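Local coordinates for GCN5-related N-acetyltransferase (Kribbella flavida, PDB 4MY0), which binds acetyl-CoA and, as a GNAT-family member, probably transfers its acetyl group to an amine, perhaps that of an aminoglycoside, at residues 140-145 / 274-279. Residues are numbered along the deposited sequence; the frame is centred on the assembly and turned at random.
Sequences RYRFSF and QAHVQR
Two antiparallel strands from distant parts of the chain, 135-146 and 274-284, pair here by the alternating hydrogen bonds of a regular beta sheet. Arg140 with Gln278 and Arg142 with His276 are the hydrogen-bonded pairs, Arg142 N reaching His276 O at 2.9 Å; between them Tyr141 faces Val277 as a non-hydrogen-bonded pair, with a CA-H...O contact from Tyr141 CA to His276 O, 3.3 Å. Pairing in this register sets cross-strand neighbours side by side, and the polar face makes use of it. The Arg142 chain leaves with CG anti to the backbone N, then bends at chi3 (68°), which lays the guanidinium flat over the His276 imidazole, planes 10° apart and centres 3.9 Å apart. NH2 sits over the CE1 side of the ring; protonation of the imidazole would probably weaken the stack. Two residues back on the same face, Arg140 runs extended beside Gln278 and gives NH2 to OE1 at 2.9 Å, the oxygen receiving it on a lone pair and near the guanidinium plane. A water donates to the same OE1 and to Arg140 O, tying side chain to backbone, while NE of Arg140 bonds Leu389 O, so NH2 and NE are both held, as is NH1. On the other face contacts are apolar: Tyr141 CD1 meets Val277 CG2 at 4.1 Å and Phe143 CD1 touches Ala275 CB at 3.8 Å. Beyond the paired residues the strands part, and two waters bridge Gln274 O to Ser144, one through N and one through OG. Strand 252-256 flanks 135-146 on its other edge, with Tyr256 making a cation-pi contact to Arg140, and Gln274 to His276 pair antiparallel with a strand of a second subunit, carrying the sheet across the interface.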
ATOM      1  N   ARG C 140     -22.580  13.307   5.965  1.00 22.98           N
ATOM      2  CA  ARG C 140     -21.466  14.225   6.125  1.00 18.85           C
ATOM      3  C   ARG C 140     -20.490  13.848   5.025  1.00 19.09           C
ATOM      4  O   ARG C 140     -20.072  12.690   4.936  1.00 18.69           O
ATOM      5  CB  ARG C 140     -20.829  14.050   7.500  1.00 21.17           C
ATOM      6  CG  ARG C 140     -19.634  14.970   7.773  1.00 22.94           C
ATOM      7  CD  ARG C 140     -18.980  14.559   9.087  1.00 25.70           C
ATOM      8  NE  ARG C 140     -17.890  15.442   9.491  1.00 24.41           N
ATOM      9  CZ  ARG C 140     -16.684  15.018   9.857  1.00 23.10           C
ATOM     10  NH1 ARG C 140     -15.765  15.898  10.226  1.00 25.45           N
ATOM     11  NH2 ARG C 140     -16.393  13.719   9.854  1.00 21.09           N
ATOM     12  N   TYR C 141     -20.161  14.804   4.162  1.00 20.44           N
ATOM     13  CA  TYR C 141     -19.351  14.519   2.977  1.00 22.81           C
ATOM     14  C   TYR C 141     -17.978  15.147   3.115  1.00 25.64           C
ATOM     15  O   TYR C 141     -17.866  16.294   3.560  1.00 23.94           O
ATOM     16  CB  TYR C 141     -19.988  15.129   1.721  1.00 23.18           C
ATOM     17  CG  TYR C 141     -21.372  14.645   1.363  1.00 28.37           C
ATOM     18  CD1 TYR C 141     -21.558  13.582   0.484  1.00 28.69           C
ATOM     19  CD2 TYR C 141     -22.494  15.288   1.863  1.00 33.32           C
ATOM     20  CE1 TYR C 141     -22.834  13.157   0.136  1.00 35.10           C
ATOM     21  CE2 TYR C 141     -23.771  14.870   1.523  1.00 37.83           C
ATOM     22  CZ  TYR C 141     -23.937  13.810   0.662  1.00 41.43           C
ATOM     23  OH  TYR C 141     -25.214  13.405   0.333  1.00 49.59           O
ATOM     24  N   ARG C 142     -16.940  14.422   2.703  1.00 17.07           N
ATOM     25  CA  ARG C 142     -15.619  15.033   2.577  1.00 20.49           C
ATOM     26  C   ARG C 142     -15.122  14.904   1.141  1.00 21.67           C
ATOM     27  O   ARG C 142     -15.041  13.800   0.611  1.00 21.04           O
ATOM     28  CB  ARG C 142     -14.583  14.435   3.556  1.00 18.65           C
ATOM     29  CG  ARG C 142     -13.342  15.365   3.739  1.00 22.05           C
ATOM     30  CD  ARG C 142     -12.134  14.654   4.375  1.00 24.50           C
ATOM     31  NE  ARG C 142     -11.551  13.644   3.489  1.00 25.61           N
ATOM     32  CZ  ARG C 142     -10.390  13.037   3.715  1.00 30.47           C
ATOM     33  NH1 ARG C 142      -9.690  13.347   4.794  1.00 26.92           N
ATOM     34  NH2 ARG C 142      -9.930  12.119   2.871  1.00 30.93           N
ATOM     35  N   PHE C 143     -14.791  16.027   0.516  1.00 17.58           N
ATOM     36  CA  PHE C 143     -14.250  16.001  -0.840  1.00 20.19           C
ATOM     37  C   PHE C 143     -12.803  16.479  -0.849  1.00 22.20           C
ATOM     38  O   PHE C 143     -12.381  17.193   0.064  1.00 25.11           O
ATOM     39  CB  PHE C 143     -15.114  16.852  -1.780  1.00 22.97           C
ATOM     40  CG  PHE C 143     -16.500  16.288  -1.988  1.00 27.07           C
ATOM     41  CD1 PHE C 143     -16.694  15.174  -2.799  1.00 25.76           C
ATOM     42  CD2 PHE C 143     -17.597  16.852  -1.356  1.00 28.57           C
ATOM     43  CE1 PHE C 143     -17.974  14.635  -2.980  1.00 28.55           C
ATOM     44  CE2 PHE C 143     -18.882  16.323  -1.539  1.00 26.42           C
ATOM     45  CZ  PHE C 143     -19.065  15.222  -2.348  1.00 27.28           C
ATOM     46  N   SER C 144     -12.036  16.073  -1.859  1.00 20.69           N
ATOM     47  CA  SER C 144     -10.631  16.461  -1.912  1.00 22.76           C
ATOM     48  C   SER C 144     -10.319  17.203  -3.204  1.00 23.41           C
ATOM     49  O   SER C 144     -10.603  16.707  -4.301  1.00 21.03           O
ATOM     50  CB  SER C 144      -9.727  15.228  -1.772  1.00 26.92           C
ATOM     51  OG  SER C 144     -10.064  14.480  -0.612  1.00 29.31           O
ATOM     52  N   PHE C 145      -9.726  18.385  -3.067  1.00 24.61           N
ATOM     53  CA  PHE C 145      -9.383  19.209  -4.219  1.00 26.14           C
ATOM     54  C   PHE C 145      -7.876  19.394  -4.330  1.00 24.33           C
ATOM     55  O   PHE C 145      -7.133  19.147  -3.365  1.00 22.26           O
ATOM     56  CB  PHE C 145     -10.059  20.580  -4.088  1.00 24.51           C
ATOM     57  CG  PHE C 145     -11.554  20.497  -3.905  1.00 26.75           C
ATOM     58  CD1 PHE C 145     -12.397  20.499  -5.002  1.00 23.97           C
ATOM     59  CD2 PHE C 145     -12.115  20.392  -2.633  1.00 28.21           C
ATOM     60  CE1 PHE C 145     -13.782  20.407  -4.843  1.00 25.11           C
ATOM     61  CE2 PHE C 145     -13.507  20.304  -2.458  1.00 25.80           C
ATOM     62  CZ  PHE C 145     -14.339  20.304  -3.564  1.00 23.47           C
ATOM     63  N   GLN C 274     -12.733   9.660  -5.228  1.00 21.22           N
ATOM     64  CA  GLN C 274     -12.750   9.036  -3.909  1.00 25.40           C
ATOM     65  C   GLN C 274     -13.134  10.060  -2.854  1.00 19.86           C
ATOM     66  O   GLN C 274     -12.400  11.009  -2.605  1.00 22.17           O
ATOM     67  CB  GLN C 274     -11.382   8.417  -3.604  1.00 25.29           C
ATOM     68  CG  GLN C 274     -11.026   7.340  -4.626  1.00 36.89           C
ATOM     69  CD  GLN C 274      -9.833   6.501  -4.226  1.00 52.29           C
ATOM     70  OE1 GLN C 274      -9.165   6.780  -3.231  1.00 56.77           O
ATOM     71  NE2 GLN C 274      -9.558   5.460  -5.003  1.00 60.05           N
ATOM     72  N   ALA C 275     -14.300   9.861  -2.252  1.00 19.60           N
ATOM     73  CA  ALA C 275     -14.820  10.785  -1.236  1.00 20.46           C
ATOM     74  C   ALA C 275     -15.234  10.013   0.005  1.00 20.71           C
ATOM     75  O   ALA C 275     -15.339   8.779  -0.024  1.00 24.35           O
ATOM     76  CB  ALA C 275     -16.011  11.561  -1.783  1.00 18.95           C
ATOM     77  N   HIS C 276     -15.466  10.743   1.091  1.00 19.68           N
ATOM     78  CA  HIS C 276     -15.979  10.147   2.320  1.00 22.31           C
ATOM     79  C   HIS C 276     -17.442  10.515   2.411  1.00 23.65           C
ATOM     80  O   HIS C 276     -17.796  11.682   2.230  1.00 20.52           O
ATOM     81  CB  HIS C 276     -15.264  10.703   3.555  1.00 21.09           C
ATOM     82  CG  HIS C 276     -13.856  10.229   3.706  1.00 24.63           C
ATOM     83  ND1 HIS C 276     -13.036  10.658   4.728  1.00 27.55           N
ATOM     84  CD2 HIS C 276     -13.122   9.361   2.969  1.00 21.74           C
ATOM     85  CE1 HIS C 276     -11.856  10.068   4.618  1.00 27.59           C
ATOM     86  NE2 HIS C 276     -11.881   9.277   3.559  1.00 25.86           N
ATOM     87  N   VAL C 277     -18.282   9.518   2.675  1.00 20.16           N
ATOM     88  CA  VAL C 277     -19.700   9.732   2.870  1.00 23.41           C
ATOM     89  C   VAL C 277     -20.064   9.006   4.162  1.00 25.49           C
ATOM     90  O   VAL C 277     -20.002   7.778   4.206  1.00 22.91           O
ATOM     91  CB  VAL C 277     -20.523   9.179   1.679  1.00 24.55           C
ATOM     92  CG1 VAL C 277     -22.007   9.464   1.868  1.00 20.67           C
ATOM     93  CG2 VAL C 277     -20.036   9.787   0.355  1.00 22.46           C
ATOM     94  N   GLN C 278     -20.373   9.764   5.223  1.00 22.10           N
ATOM     95  CA  GLN C 278     -20.802   9.181   6.504  1.00 24.81           C
ATOM     96  C   GLN C 278     -22.274   9.488   6.665  1.00 23.58           C
ATOM     97  O   GLN C 278     -22.767  10.414   6.034  1.00 23.70           O
ATOM     98  CB  GLN C 278     -20.045   9.791   7.691  1.00 23.53           C
ATOM     99  CG  GLN C 278     -18.557   9.469   7.720  1.00 25.76           C
ATOM    100  CD  GLN C 278     -17.814  10.288   8.752  1.00 27.72           C
ATOM    101  OE1 GLN C 278     -17.760  11.515   8.658  1.00 25.08           O
ATOM    102  NE2 GLN C 278     -17.243   9.618   9.748  1.00 28.99           N
ATOM    103  N   ARG C 279     -22.983   8.709   7.481  1.00 17.47           N
ATOM    104  CA  ARG C 279     -24.404   8.978   7.726  1.00 22.27           C
ATOM    105  C   ARG C 279     -24.664   9.234   9.199  1.00 21.39           C
ATOM    106  O   ARG C 279     -24.007   8.651  10.051  1.00 22.12           O
ATOM    107  CB  ARG C 279     -25.268   7.806   7.249  1.00 22.95           C
ATOM    108  CG  ARG C 279     -25.159   7.565   5.767  1.00 25.99           C
ATOM    109  CD  ARG C 279     -25.629   6.179   5.337  1.00 28.56           C
ATOM    110  NE  ARG C 279     -25.317   6.018   3.917  1.00 29.80           N
ATOM    111  CZ  ARG C 279     -24.110   5.711   3.450  1.00 29.59           C
ATOM    112  NH1 ARG C 279     -23.916   5.606   2.141  1.00 31.08           N
ATOM    113  NH2 ARG C 279     -23.092   5.496   4.286  1.00 26.16           N
TER
HETATM  114  O   HOH W   1     -17.358  12.355   5.948  1.00 25.78           O
HETATM  115  O   HOH W   2     -13.014  13.599  -2.972  1.00 20.61           O
HETATM  116  O   HOH W   3      -9.823  11.776  -1.388  1.00 42.67           O